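Long-range contacts in 49 protein (Murid herpesvirus 4, PDB 6A4V), which probably interacts with the host poly(ADP-ribose) polymerase 1 and thereby facilitates virus replication: residues L96-L101 with L122-N127; Q159-W164 with W223-K228. One frame throughout, in Å; residues are numbered along the deposited sequence.

Overall arrangement
Both contacts join helices of a mainly helical chain, and both are largely buried. Contact 2 lies nearer the middle, about 14 Å from the chain's centre to its own, against about 22 Å for contact 1. The two centres are about 17 Å apart. Contact 1 pairs helices 89-104 and 111-126 through aliphatic side chains, with E125 at an exposed margin. Contact 2 sets helix 161-168 on helix 213-235 and mixes valines with a tryptophan, a serine and a lysine. Neither has a hydrogen bond across it. Helices 89-104 and 213-235 also touch each other: CD1 of I97 lies 3.8 Å from CB of F227, which links the contacts directly.

Contact 1 (L96-L101 with L122-N127); sequences LIIRHL and LSLEAN
L124 turns CG anti to its own carbonyl carbon (chi1 -69°), and L101 does the same (chi1 -68°). With these torsions the two leucines reach toward each other and meet tip to tip. The setting is an antiparallel helix pair: helices 89-104 and 111-126 follow one another in the chain. Their local axes approach to 9.8 Å at -163°. I98 and L124 are the backbone neighbours, with CA atoms 6.8 Å apart.

L124 is the central side chain of the contact. Its CD1 touches two methyl groups of the first helix, CG2 of I97 and CD1 of L101, both on the side facing that helix. Its CD2 also touches I97, 3.7 Å from CG2. I97 and L124 cross at about a right angle, and CG2 of I97 meets both methyls of the leucine. I98 runs past L124 in the opposite direction and lays its CG1 3.6 Å from CB of L124. At the exposed margin, CD1 of I98 reaches CG of E125 at 4.1 Å. Here the aliphatic part of the glutamate does the touching.

No hydrogen bond joins the segments, so the fit rests on shape and burial of carbon. L135 of helix 131-146 also packs on L124. On helix 89-104, R99 forms a salt bridge to E300 of the second subunit. The packing is tight around one methyl group: CD1 of L124 is 3.3 Å from CG2 of I97 and equally close to CD1 of L101.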
loop_
_atom_site.group_PDB
_atom_site.type_symbol
_atom_site.label_atom_id
_atom_site.label_comp_id
_atom_site.label_asym_id
_atom_site.label_seq_id
_atom_site.Cartn_x
_atom_site.Cartn_y
_atom_site.Cartn_z
ATOM N N LEU B 96 7.255 17.367 -10.670
ATOM C CA LEU B 96 7.922 16.493 -11.687
ATOM C C LEU B 96 8.175 17.257 -12.997
ATOM O O LEU B 96 9.116 16.991 -13.695
ATOM C CB LEU B 96 7.052 15.267 -11.935
ATOM C CG LEU B 96 7.492 14.386 -13.099
ATOM C CD1 LEU B 96 6.837 13.016 -12.982
ATOM C CD2 LEU B 96 7.170 14.994 -14.454
ATOM N N ILE B 97 7.275 18.183 -13.330
ATOM C CA ILE B 97 7.240 18.791 -14.626
ATOM C C ILE B 97 8.342 19.846 -14.626
ATOM O O ILE B 97 9.202 19.867 -15.546
ATOM C CB ILE B 97 5.828 19.357 -14.945
ATOM C CG1 ILE B 97 4.936 18.306 -15.609
ATOM C CG2 ILE B 97 5.927 20.606 -15.831
ATOM C CD1 ILE B 97 3.440 18.616 -15.623
ATOM N N ILE B 98 8.338 20.673 -13.567
ATOM C CA ILE B 98 9.404 21.568 -13.297
ATOM C C ILE B 98 10.766 20.902 -13.493
ATOM O O ILE B 98 11.747 21.641 -13.718
ATOM C CB ILE B 98 9.436 22.105 -11.852
ATOM C CG1 ILE B 98 8.324 23.109 -11.618
ATOM C CG2 ILE B 98 10.805 22.715 -11.637
ATOM C CD1 ILE B 98 8.111 23.531 -10.176
ATOM N N ARG B 99 10.875 19.616 -13.144
ATOM C CA ARG B 99 12.159 18.921 -13.211
ATOM C C ARG B 99 12.476 18.686 -14.674
ATOM O O ARG B 99 13.594 18.973 -15.134
ATOM C CB ARG B 99 12.189 17.588 -12.448
ATOM C CG ARG B 99 13.083 17.608 -11.211
ATOM C CD ARG B 99 13.206 16.299 -10.428
ATOM N NE ARG B 99 12.039 15.957 -9.609
ATOM C CZ ARG B 99 11.122 15.038 -9.929
ATOM N NH1 ARG B 99 11.310 14.250 -10.974
ATOM N NH2 ARG B 99 10.053 14.855 -9.166
ATOM N N HIS B 100 11.495 18.157 -15.399
ATOM C CA HIS B 100 11.630 17.961 -16.843
ATOM C C HIS B 100 11.977 19.251 -17.594
ATOM O O HIS B 100 12.675 19.198 -18.595
ATOM C CB HIS B 100 10.318 17.496 -17.412
ATOM C CG HIS B 100 10.539 16.832 -18.698
ATOM N ND1 HIS B 100 11.308 15.726 -18.751
ATOM C CD2 HIS B 100 10.092 17.081 -19.952
ATOM C CE1 HIS B 100 11.326 15.260 -19.993
ATOM N NE2 HIS B 100 10.615 16.098 -20.774
ATOM N N LEU B 101 11.475 20.400 -17.116
ATOM C CA LEU B 101 11.748 21.686 -17.764
ATOM C C LEU B 101 13.233 22.043 -17.578
ATOM O O LEU B 101 13.873 22.439 -18.559
ATOM C CB LEU B 101 10.832 22.803 -17.230
ATOM C CG LEU B 101 9.339 22.678 -17.584
ATOM C CD1 LEU B 101 8.503 23.615 -16.722
ATOM C CD2 LEU B 101 9.061 22.963 -19.062
ATOM N N LEU B 122 8.056 29.197 -13.835
ATOM C CA LEU B 122 7.492 30.179 -12.863
ATOM C C LEU B 122 5.997 29.915 -12.644
ATOM O O LEU B 122 5.445 30.210 -11.585
ATOM C CB LEU B 122 7.704 31.602 -13.377
ATOM C CG LEU B 122 9.110 32.173 -13.179
ATOM C CD1 LEU B 122 9.238 33.549 -13.822
ATOM C CD2 LEU B 122 9.484 32.242 -11.698
ATOM N N SER B 123 5.341 29.365 -13.668
ATOM C CA SER B 123 3.922 29.153 -13.622
ATOM C C SER B 123 3.608 27.990 -12.676
ATOM O O SER B 123 2.749 28.111 -11.822
ATOM C CB SER B 123 3.382 28.933 -15.002
ATOM O OG SER B 123 1.983 28.677 -14.961
ATOM N N LEU B 124 4.334 26.883 -12.820
ATOM C CA LEU B 124 4.168 25.726 -11.906
ATOM C C LEU B 124 4.490 26.138 -10.467
ATOM O O LEU B 124 3.916 25.599 -9.474
ATOM C CB LEU B 124 5.122 24.634 -12.366
ATOM C CG LEU B 124 4.763 24.003 -13.697
ATOM C CD1 LEU B 124 5.993 23.675 -14.534
ATOM C CD2 LEU B 124 3.960 22.742 -13.466
ATOM N N GLU B 125 5.437 27.066 -10.314
ATOM C CA GLU B 125 5.763 27.529 -8.936
ATOM C C GLU B 125 4.601 28.347 -8.368
ATOM O O GLU B 125 4.236 28.181 -7.174
ATOM C CB GLU B 125 7.079 28.290 -8.893
ATOM C CG GLU B 125 8.263 27.378 -8.658
ATOM C CD GLU B 125 9.551 27.957 -9.208
ATOM O OE1 GLU B 125 9.667 29.215 -9.212
ATOM O OE2 GLU B 125 10.403 27.160 -9.668
ATOM N N ALA B 126 3.956 29.167 -9.206
ATOM C CA ALA B 126 2.914 30.037 -8.669
ATOM C C ALA B 126 1.611 29.272 -8.498
ATOM O O ALA B 126 0.718 29.743 -7.776
ATOM C CB ALA B 126 2.697 31.226 -9.541
ATOM N N ASN B 127 1.478 28.165 -9.241
ATOM C CA ASN B 127 0.251 27.350 -9.244
ATOM C C ASN B 127 -1.003 28.236 -9.310
ATOM O O ASN B 127 -1.886 28.158 -8.459
ATOM C CB ASN B 127 0.179 26.466 -8.008
ATOM C CG ASN B 127 -1.033 25.572 -7.982
ATOM O OD1 ASN B 127 -1.433 24.992 -8.986
ATOM N ND2 ASN B 127 -1.590 25.409 -6.807
#

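Contact 2 (Q159-W164 with W223-K228); sequences QPVHEW and WVSVFK
V161 meets S225 and K228 in the first turn of helix 161-168, just after P160 at the N-cap position. The helix rests here on helix 213-235, within the helical bundle. V161 and S225 are the nearest backbone neighbours, with CA atoms 6.0 Å apart. The two methyls of V161 divide the work. CG1 lies 3.6 Å from CB of S225 and also touches the backbone O of that residue. CG2 packs at 3.4 Å on CG of K228, a tight carbon pair. K228 meets the valine with its aliphatic part; its chain bends at chi2 and chi4, and NZ makes a weak hydrogen bond to O of K157.

One turn later comes W164. Its CG is anti to the backbone N (chi1 -176°), and the six-membered end of the indole meets the second helix. CH2 lies 3.5 Å from CG1 of V224, whose side chain crosses that of the tryptophan at about a right angle. S225 OG sits at the ring edge, near the ring plane, 3.6 Å from CZ3. Y155 and F168 make edge-to-face contacts with the same indole.

No hydrogen bond crosses between the segments. S225 OG is bonded to O of V221 within its own helix. The serine can therefore lie beside the indole edge with its polar atom satisfied, and the contact is held by van der Waals packing.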
loop_
_atom_site.group_PDB
_atom_site.type_symbol
_atom_site.label_atom_id
_atom_site.label_comp_id
_atom_site.label_asym_id
_atom_site.label_seq_id
_atom_site.Cartn_x
_atom_site.Cartn_y
_atom_site.Cartn_z
ATOM N N GLN B 159 -11.335 20.606 -25.880
ATOM C CA GLN B 159 -10.858 19.433 -26.596
ATOM C C GLN B 159 -10.356 18.382 -25.596
ATOM O O GLN B 159 -9.600 18.675 -24.665
ATOM C CB GLN B 159 -9.760 19.858 -27.573
ATOM C CG GLN B 159 -9.110 18.713 -28.335
ATOM C CD GLN B 159 -7.768 19.095 -28.910
ATOM O OE1 GLN B 159 -7.073 19.965 -28.392
ATOM N NE2 GLN B 159 -7.364 18.408 -29.965
ATOM N N PRO B 160 -10.787 17.110 -25.729
ATOM C CA PRO B 160 -10.276 16.035 -24.882
ATOM C C PRO B 160 -8.746 15.908 -24.918
ATOM O O PRO B 160 -8.105 16.081 -25.950
ATOM C CB PRO B 160 -10.911 14.743 -25.433
ATOM C CG PRO B 160 -12.109 15.211 -26.253
ATOM C CD PRO B 160 -11.850 16.658 -26.638
ATOM N N VAL B 161 -8.197 15.555 -23.761
ATOM C CA VAL B 161 -6.797 15.653 -23.494
ATOM C C VAL B 161 -6.020 14.693 -24.394
ATOM O O VAL B 161 -4.973 15.032 -24.900
ATOM C CB VAL B 161 -6.543 15.391 -22.004
ATOM C CG1 VAL B 161 -5.080 15.162 -21.697
ATOM C CG2 VAL B 161 -7.123 16.524 -21.173
ATOM N N HIS B 162 -6.535 13.485 -24.571
ATOM C CA HIS B 162 -5.879 12.497 -25.403
ATOM C C HIS B 162 -5.769 12.996 -26.866
ATOM O O HIS B 162 -4.739 12.848 -27.503
ATOM C CB HIS B 162 -6.624 11.158 -25.269
ATOM C CG HIS B 162 -8.006 11.146 -25.836
ATOM N ND1 HIS B 162 -9.061 11.822 -25.246
ATOM C CD2 HIS B 162 -8.512 10.535 -26.926
ATOM C CE1 HIS B 162 -10.161 11.613 -25.944
ATOM N NE2 HIS B 162 -9.843 10.838 -26.983
ATOM N N GLU B 163 -6.825 13.624 -27.391
ATOM C CA GLU B 163 -6.781 14.193 -28.736
ATOM C C GLU B 163 -5.569 15.125 -28.849
ATOM O O GLU B 163 -4.753 14.962 -29.757
ATOM C CB GLU B 163 -8.106 14.877 -29.084
ATOM C CG GLU B 163 -9.104 13.931 -29.746
ATOM C CD GLU B 163 -10.541 14.413 -29.751
ATOM O OE1 GLU B 163 -10.744 15.644 -29.674
ATOM O OE2 GLU B 163 -11.457 13.555 -29.816
ATOM N N TRP B 164 -5.427 16.041 -27.881
ATOM C CA TRP B 164 -4.318 17.011 -27.821
ATOM C C TRP B 164 -2.956 16.324 -27.729
ATOM O O TRP B 164 -2.012 16.787 -28.353
ATOM C CB TRP B 164 -4.547 17.990 -26.664
ATOM C CG TRP B 164 -3.566 19.108 -26.495
ATOM C CD1 TRP B 164 -3.745 20.392 -26.923
ATOM C CD2 TRP B 164 -2.411 19.148 -25.633
ATOM N NE1 TRP B 164 -2.714 21.192 -26.503
ATOM C CE2 TRP B 164 -1.856 20.445 -25.740
ATOM C CE3 TRP B 164 -1.706 18.195 -24.899
ATOM C CZ2 TRP B 164 -0.693 20.829 -25.070
ATOM C CZ3 TRP B 164 -0.556 18.570 -24.236
ATOM C CH2 TRP B 164 -0.071 19.873 -24.303
ATOM N N TRP B 223 3.390 14.352 -19.969
ATOM C CA TRP B 223 3.210 14.752 -18.597
ATOM C C TRP B 223 2.299 15.967 -18.454
ATOM O O TRP B 223 1.639 16.108 -17.432
ATOM C CB TRP B 223 4.537 14.965 -17.886
ATOM C CG TRP B 223 5.170 13.643 -17.602
ATOM C CD1 TRP B 223 6.263 13.109 -18.211
ATOM C CD2 TRP B 223 4.721 12.662 -16.663
ATOM N NE1 TRP B 223 6.535 11.873 -17.706
ATOM C CE2 TRP B 223 5.616 11.578 -16.739
ATOM C CE3 TRP B 223 3.721 12.634 -15.689
ATOM C CZ2 TRP B 223 5.485 10.443 -15.931
ATOM C CZ3 TRP B 223 3.611 11.534 -14.873
ATOM C CH2 TRP B 223 4.449 10.434 -15.030
ATOM N N VAL B 224 2.210 16.811 -19.477
ATOM C CA VAL B 224 1.278 17.896 -19.373
ATOM C C VAL B 224 -0.123 17.280 -19.442
ATOM O O VAL B 224 -0.988 17.645 -18.714
ATOM C CB VAL B 224 1.475 18.955 -20.479
ATOM C CG1 VAL B 224 0.185 19.665 -20.815
ATOM C CG2 VAL B 224 2.525 19.987 -20.131
ATOM N N SER B 225 -0.325 16.381 -20.392
ATOM C CA SER B 225 -1.575 15.730 -20.578
ATOM C C SER B 225 -1.966 15.024 -19.264
ATOM O O SER B 225 -3.046 15.170 -18.820
ATOM C CB SER B 225 -1.554 14.746 -21.720
ATOM O OG SER B 225 -0.850 15.236 -22.870
ATOM N N VAL B 226 -1.064 14.221 -18.712
ATOM C CA VAL B 226 -1.333 13.523 -17.494
ATOM C C VAL B 226 -1.670 14.542 -16.410
ATOM O O VAL B 226 -2.590 14.362 -15.652
ATOM C CB VAL B 226 -0.167 12.636 -17.025
ATOM C CG1 VAL B 226 -0.458 12.108 -15.630
ATOM C CG2 VAL B 226 0.108 11.508 -17.981
ATOM N N PHE B 227 -0.898 15.601 -16.311
ATOM C CA PHE B 227 -1.212 16.584 -15.265
ATOM C C PHE B 227 -2.644 17.130 -15.385
ATOM O O PHE B 227 -3.277 17.531 -14.345
ATOM C CB PHE B 227 -0.222 17.739 -15.340
ATOM C CG PHE B 227 -0.408 18.799 -14.291
ATOM C CD1 PHE B 227 -0.124 18.520 -12.962
ATOM C CD2 PHE B 227 -0.741 20.092 -14.630
ATOM C CE1 PHE B 227 -0.309 19.494 -11.997
ATOM C CE2 PHE B 227 -0.896 21.076 -13.656
ATOM C CZ PHE B 227 -0.676 20.775 -12.335
ATOM N N LYS B 228 -3.113 17.318 -16.633
ATOM C CA LYS B 228 -4.396 17.982 -16.866
ATOM C C LYS B 228 -5.473 16.977 -16.450
ATOM O O LYS B 228 -6.422 17.371 -15.745
ATOM C CB LYS B 228 -4.499 18.576 -18.282
ATOM C CG LYS B 228 -5.905 18.742 -18.875
ATOM C CD LYS B 228 -6.542 20.110 -18.634
ATOM C CE LYS B 228 -7.701 20.444 -19.556
ATOM N NZ LYS B 228 -7.269 20.891 -20.901
#